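Local coordinates for protein computational Design of Enzyme (Synthetic construct, PDB 3TP4) that is of unknown function but was computationally designed, probably to hold an activated serine-containing catalytic triad on a glycosyl hydrolase family 26 barrel scaffold, at residues V169-H174 / A279-G284; A185-P190 / W217-G222. All blocks are in the same frame, centred on the assembly; numbering follows the deposited sequence.

Contact 1: V169-H174 / A279-G284; sequences VFRPWH and AFTRFG
Arg171 reaches Thr281 and Arg282 with the end of its guanidinium group, and the touching there is van der Waals in character. NH1 lies 3.6 Å from Thr281 OG1 and 3.8 Å from Arg282 CG, which sits in the guanidinium plane at its edge; Arg282 CD is about as near to NH1. The arginine spans the gap because its chain is fully extended, with CG anti to the backbone N (chi1 180°) and no bend before NE. The polar partners lie just beyond: NH2 makes a salt bridge to Asp246, whose carboxylate also bonds Thr281 OG1 and so holds both sides of the contact. This is the interior of the curled parallel sheet of a TIM barrel. Strand 168-174 and the chain at 279-284 are not neighbours in it, since strands 213-217 and 242-249 come between, and the CA atoms of Arg171 and Thr281 are still 9.7 Å apart. Water provides the second kind of link. One molecule sits 2.9 Å from His174 ND1 and accepts a bond of 2.7 Å from Arg282 NH1, lying in the plane of both flat groups, which are turned 84° to each other. Arg282 bends at chi3 (81°) to bring NH1 round to the water. Within the segment 169-174, His174 CG lies 3.5 Å above the Arg171 guanidinium plane, offset toward its rim. With an alanine at Arg171, Asp246 would probably lose its salt-bridge mate, Gly218 O its donor and the imidazole the arginine chain that lies along one of its faces.

Contact 2: A185-P190 / W217-G222; sequences AAYGSP and WGPGGG
In this TIM barrel the loop that leaves strand 213-217 passes beside the short helix 184-188, which comes after the neighbouring strand 168-174. The two elements meet through one residue on each, the side chain of Tyr187 on the helix and the ring and carbonyl of Pro219 in the loop, and both residues are buried. Tyr187 carries its ring away from the helix with CG anti to its own carbonyl carbon (chi1 -82°), and the phenol end does the touching. Its OH lies 3.4 Å from Pro219 CB. The same OH is 3.3 Å from Pro219 O, a long approach. The carbonyl oxygen lies at the ring edge, near the ring plane, and is 3.6 Å from Tyr187 CE1. Trp182 stacks on the tyrosine ring and gives its indole NE1 to Gly221 O, so helix side and loop are also joined one step further along. Pro219 has a second aromatic neighbour in its own segment, Trp217, over one face of which CD sits 3.7 Å above the plane. The chain then runs through three glycines. At Gly220 the backbone angles (phi 130°, psi -147°) would drive any CB against the carbonyl oxygen of Pro219, the atom that the phenol approaches. On the helix side, the last turn is closed by Ser189 N bonding Ala185 O at 2.9 Å.

In the fold
Contacts 1 and 2 have centres about 13 Å apart, and along the chain contact 2 is nested inside the loop that contact 1 closes. They touch directly: Arg171 NH2 of contact 1 lies 2.8 Å from Gly218 O of contact 2, probably a hydrogen bond, which ties strand 168-174 to the loop 217-222. Asp246 is a second shared partner, meeting Arg171 and Thr281 with its carboxylate and Gly220 through its backbone. Contact 1 borders the probable designed site: the Arg282 side chain comes near, without touching, Ser70, His37 and Glu320, whose arrangement is consistent with the intended triad.

Contact 1: V169-H174 / A279-G284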
# COMPACT_ATOMS: atom_id res chain seq x y z
N VAL A 169 0.33 -8.03 -2.78
CA VAL A 169 0.24 -6.58 -2.97
C VAL A 169 0.37 -5.96 -1.59
O VAL A 169 -0.56 -6.04 -0.77
CB VAL A 169 -1.10 -6.19 -3.61
CG1 VAL A 169 -1.16 -4.68 -3.81
CG2 VAL A 169 -1.28 -6.93 -4.92
N PHE A 170 1.54 -5.40 -1.32
CA PHE A 170 1.86 -4.88 0.01
C PHE A 170 1.65 -3.38 0.03
O PHE A 170 2.20 -2.66 -0.80
CB PHE A 170 3.33 -5.18 0.36
CG PHE A 170 3.76 -4.61 1.67
CD1 PHE A 170 3.09 -4.95 2.84
CD2 PHE A 170 4.84 -3.74 1.74
CE1 PHE A 170 3.48 -4.43 4.05
CE2 PHE A 170 5.24 -3.21 2.96
CZ PHE A 170 4.56 -3.56 4.11
N ARG A 171 0.86 -2.91 0.99
CA ARG A 171 0.51 -1.50 1.09
C ARG A 171 1.04 -0.93 2.40
O ARG A 171 0.36 -1.00 3.44
CB ARG A 171 -1.00 -1.31 1.04
CG ARG A 171 -1.42 0.15 1.15
CD ARG A 171 -2.93 0.31 1.11
NE ARG A 171 -3.29 1.72 1.07
CZ ARG A 171 -4.54 2.18 1.06
NH1 ARG A 171 -5.57 1.33 1.07
NH2 ARG A 171 -4.75 3.49 1.04
N PRO A 172 2.24 -0.35 2.37
CA PRO A 172 2.87 0.11 3.62
C PRO A 172 2.44 1.50 4.09
O PRO A 172 2.62 2.49 3.37
CB PRO A 172 4.37 0.09 3.27
CG PRO A 172 4.42 0.32 1.80
CD PRO A 172 3.16 -0.27 1.21
N TRP A 173 1.88 1.56 5.29
CA TRP A 173 1.59 2.81 6.01
C TRP A 173 0.43 3.61 5.45
O TRP A 173 0.62 4.63 4.76
CB TRP A 173 2.86 3.68 6.13
CG TRP A 173 4.07 2.87 6.47
CD1 TRP A 173 5.26 2.84 5.80
CD2 TRP A 173 4.21 1.95 7.57
NE1 TRP A 173 6.13 1.96 6.40
CE2 TRP A 173 5.51 1.40 7.49
CE3 TRP A 173 3.37 1.54 8.61
CZ2 TRP A 173 5.99 0.47 8.42
CZ3 TRP A 173 3.84 0.60 9.52
CH2 TRP A 173 5.14 0.08 9.42
N HIS A 174 -0.79 3.16 5.76
CA HIS A 174 -2.00 3.87 5.35
C HIS A 174 -2.93 4.06 6.56
O HIS A 174 -2.88 3.29 7.52
CB HIS A 174 -2.72 3.12 4.22
CG HIS A 174 -3.18 1.75 4.61
ND1 HIS A 174 -4.51 1.45 4.85
CD2 HIS A 174 -2.50 0.61 4.85
CE1 HIS A 174 -4.62 0.18 5.19
NE2 HIS A 174 -3.41 -0.35 5.21
N ALA A 279 -6.25 1.02 -8.64
CA ALA A 279 -7.27 0.16 -8.03
C ALA A 279 -8.08 0.96 -7.02
O ALA A 279 -7.56 1.91 -6.43
CB ALA A 279 -6.62 -1.03 -7.34
N PHE A 280 -9.34 0.60 -6.85
CA PHE A 280 -10.21 1.22 -5.84
C PHE A 280 -9.92 0.50 -4.51
O PHE A 280 -10.72 -0.31 -4.04
CB PHE A 280 -11.68 1.04 -6.28
CG PHE A 280 -12.69 1.84 -5.47
CD1 PHE A 280 -12.31 2.61 -4.38
CD2 PHE A 280 -14.05 1.78 -5.80
CE1 PHE A 280 -13.27 3.33 -3.62
CE2 PHE A 280 -15.01 2.48 -5.06
CZ PHE A 280 -14.63 3.25 -3.98
N THR A 281 -8.77 0.80 -3.91
CA THR A 281 -8.23 -0.03 -2.84
C THR A 281 -9.19 -0.27 -1.68
O THR A 281 -9.22 -1.37 -1.13
CB THR A 281 -6.86 0.50 -2.31
OG1 THR A 281 -6.90 1.93 -2.17
CG2 THR A 281 -5.75 0.09 -3.27
N ARG A 282 -9.96 0.74 -1.31
CA ARG A 282 -10.92 0.55 -0.24
C ARG A 282 -12.25 1.21 -0.54
O ARG A 282 -12.31 2.39 -0.91
CB ARG A 282 -10.36 1.09 1.08
CG ARG A 282 -9.17 0.33 1.60
CD ARG A 282 -8.75 0.87 2.96
NE ARG A 282 -9.58 0.33 4.05
CZ ARG A 282 -9.36 0.58 5.34
NH1 ARG A 282 -8.34 1.36 5.70
NH2 ARG A 282 -10.14 0.04 6.26
N PHE A 283 -13.32 0.43 -0.39
CA PHE A 283 -14.66 0.94 -0.57
C PHE A 283 -15.59 0.29 0.44
O PHE A 283 -15.33 -0.82 0.91
CB PHE A 283 -15.16 0.68 -2.00
CG PHE A 283 -15.86 -0.65 -2.18
CD1 PHE A 283 -15.13 -1.83 -2.29
CD2 PHE A 283 -17.24 -0.72 -2.27
CE1 PHE A 283 -15.76 -3.05 -2.49
CE2 PHE A 283 -17.89 -1.94 -2.45
CZ PHE A 283 -17.15 -3.11 -2.56
N GLY A 284 -16.69 0.96 0.77
CA GLY A 284 -17.68 0.36 1.66
C GLY A 284 -18.69 1.37 2.18
O GLY A 284 -18.55 2.57 1.96
O HOH W 1 -6.82 3.10 4.24

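Contact 2: A185-P190 / W217-G222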
# COMPACT_ATOMS: atom_id res chain seq x y z
N ALA A 185 -0.71 13.06 9.58
CA ALA A 185 0.73 13.29 9.72
C ALA A 185 1.43 13.34 8.36
O ALA A 185 2.32 14.15 8.15
CB ALA A 185 1.36 12.24 10.62
N ALA A 186 1.00 12.48 7.44
CA ALA A 186 1.62 12.43 6.12
C ALA A 186 1.35 13.69 5.31
O ALA A 186 2.23 14.22 4.62
CB ALA A 186 1.15 11.16 5.35
N TYR A 187 0.12 14.18 5.39
CA TYR A 187 -0.22 15.44 4.73
C TYR A 187 0.50 16.62 5.38
O TYR A 187 0.89 17.58 4.71
CB TYR A 187 -1.74 15.63 4.71
CG TYR A 187 -2.38 14.87 3.59
CD1 TYR A 187 -2.77 13.55 3.76
CD2 TYR A 187 -2.54 15.45 2.34
CE1 TYR A 187 -3.35 12.84 2.73
CE2 TYR A 187 -3.12 14.75 1.30
CZ TYR A 187 -3.51 13.44 1.50
OH TYR A 187 -4.08 12.74 0.47
N GLY A 188 0.67 16.55 6.70
CA GLY A 188 1.35 17.61 7.43
C GLY A 188 2.83 17.68 7.11
O GLY A 188 3.41 18.76 7.07
N SER A 189 3.44 16.52 6.86
CA SER A 189 4.86 16.45 6.51
C SER A 189 5.11 15.43 5.40
O SER A 189 5.57 14.32 5.66
CB SER A 189 5.70 16.10 7.73
OG SER A 189 7.08 16.29 7.46
N PRO A 190 4.77 15.79 4.16
CA PRO A 190 4.76 14.80 3.08
C PRO A 190 6.16 14.31 2.73
O PRO A 190 6.31 13.16 2.31
CB PRO A 190 4.14 15.57 1.90
CG PRO A 190 4.30 17.02 2.24
CD PRO A 190 4.23 17.10 3.74
N TRP A 217 0.08 2.13 -2.85
CA TRP A 217 -0.03 3.39 -2.13
C TRP A 217 -1.36 4.02 -2.50
O TRP A 217 -1.68 4.17 -3.67
CB TRP A 217 1.10 4.34 -2.55
CG TRP A 217 0.86 5.81 -2.21
CD1 TRP A 217 1.13 6.44 -1.02
CD2 TRP A 217 0.32 6.81 -3.08
NE1 TRP A 217 0.80 7.79 -1.11
CE2 TRP A 217 0.29 8.03 -2.36
CE3 TRP A 217 -0.15 6.81 -4.41
CZ2 TRP A 217 -0.17 9.22 -2.93
CZ3 TRP A 217 -0.62 7.98 -4.96
CH2 TRP A 217 -0.63 9.18 -4.22
N GLY A 218 -2.15 4.38 -1.49
CA GLY A 218 -3.37 5.14 -1.71
C GLY A 218 -3.47 6.19 -0.62
O GLY A 218 -3.36 5.86 0.56
N PRO A 219 -3.66 7.47 -1.01
CA PRO A 219 -3.54 8.54 -0.01
C PRO A 219 -4.85 8.86 0.71
O PRO A 219 -4.85 9.74 1.57
CB PRO A 219 -3.08 9.73 -0.85
CG PRO A 219 -3.75 9.51 -2.17
CD PRO A 219 -3.75 8.00 -2.38
N GLY A 220 -5.93 8.16 0.37
CA GLY A 220 -7.23 8.44 0.96
C GLY A 220 -8.28 8.57 -0.13
O GLY A 220 -8.18 7.91 -1.16
N GLY A 221 -9.28 9.42 0.09
CA GLY A 221 -10.32 9.64 -0.90
C GLY A 221 -11.00 10.99 -0.77
O GLY A 221 -10.69 11.77 0.13
N GLY A 222 -11.93 11.26 -1.69
CA GLY A 222 -12.66 12.51 -1.72
C GLY A 222 -11.76 13.67 -2.12
O GLY A 222 -11.65 14.65 -1.38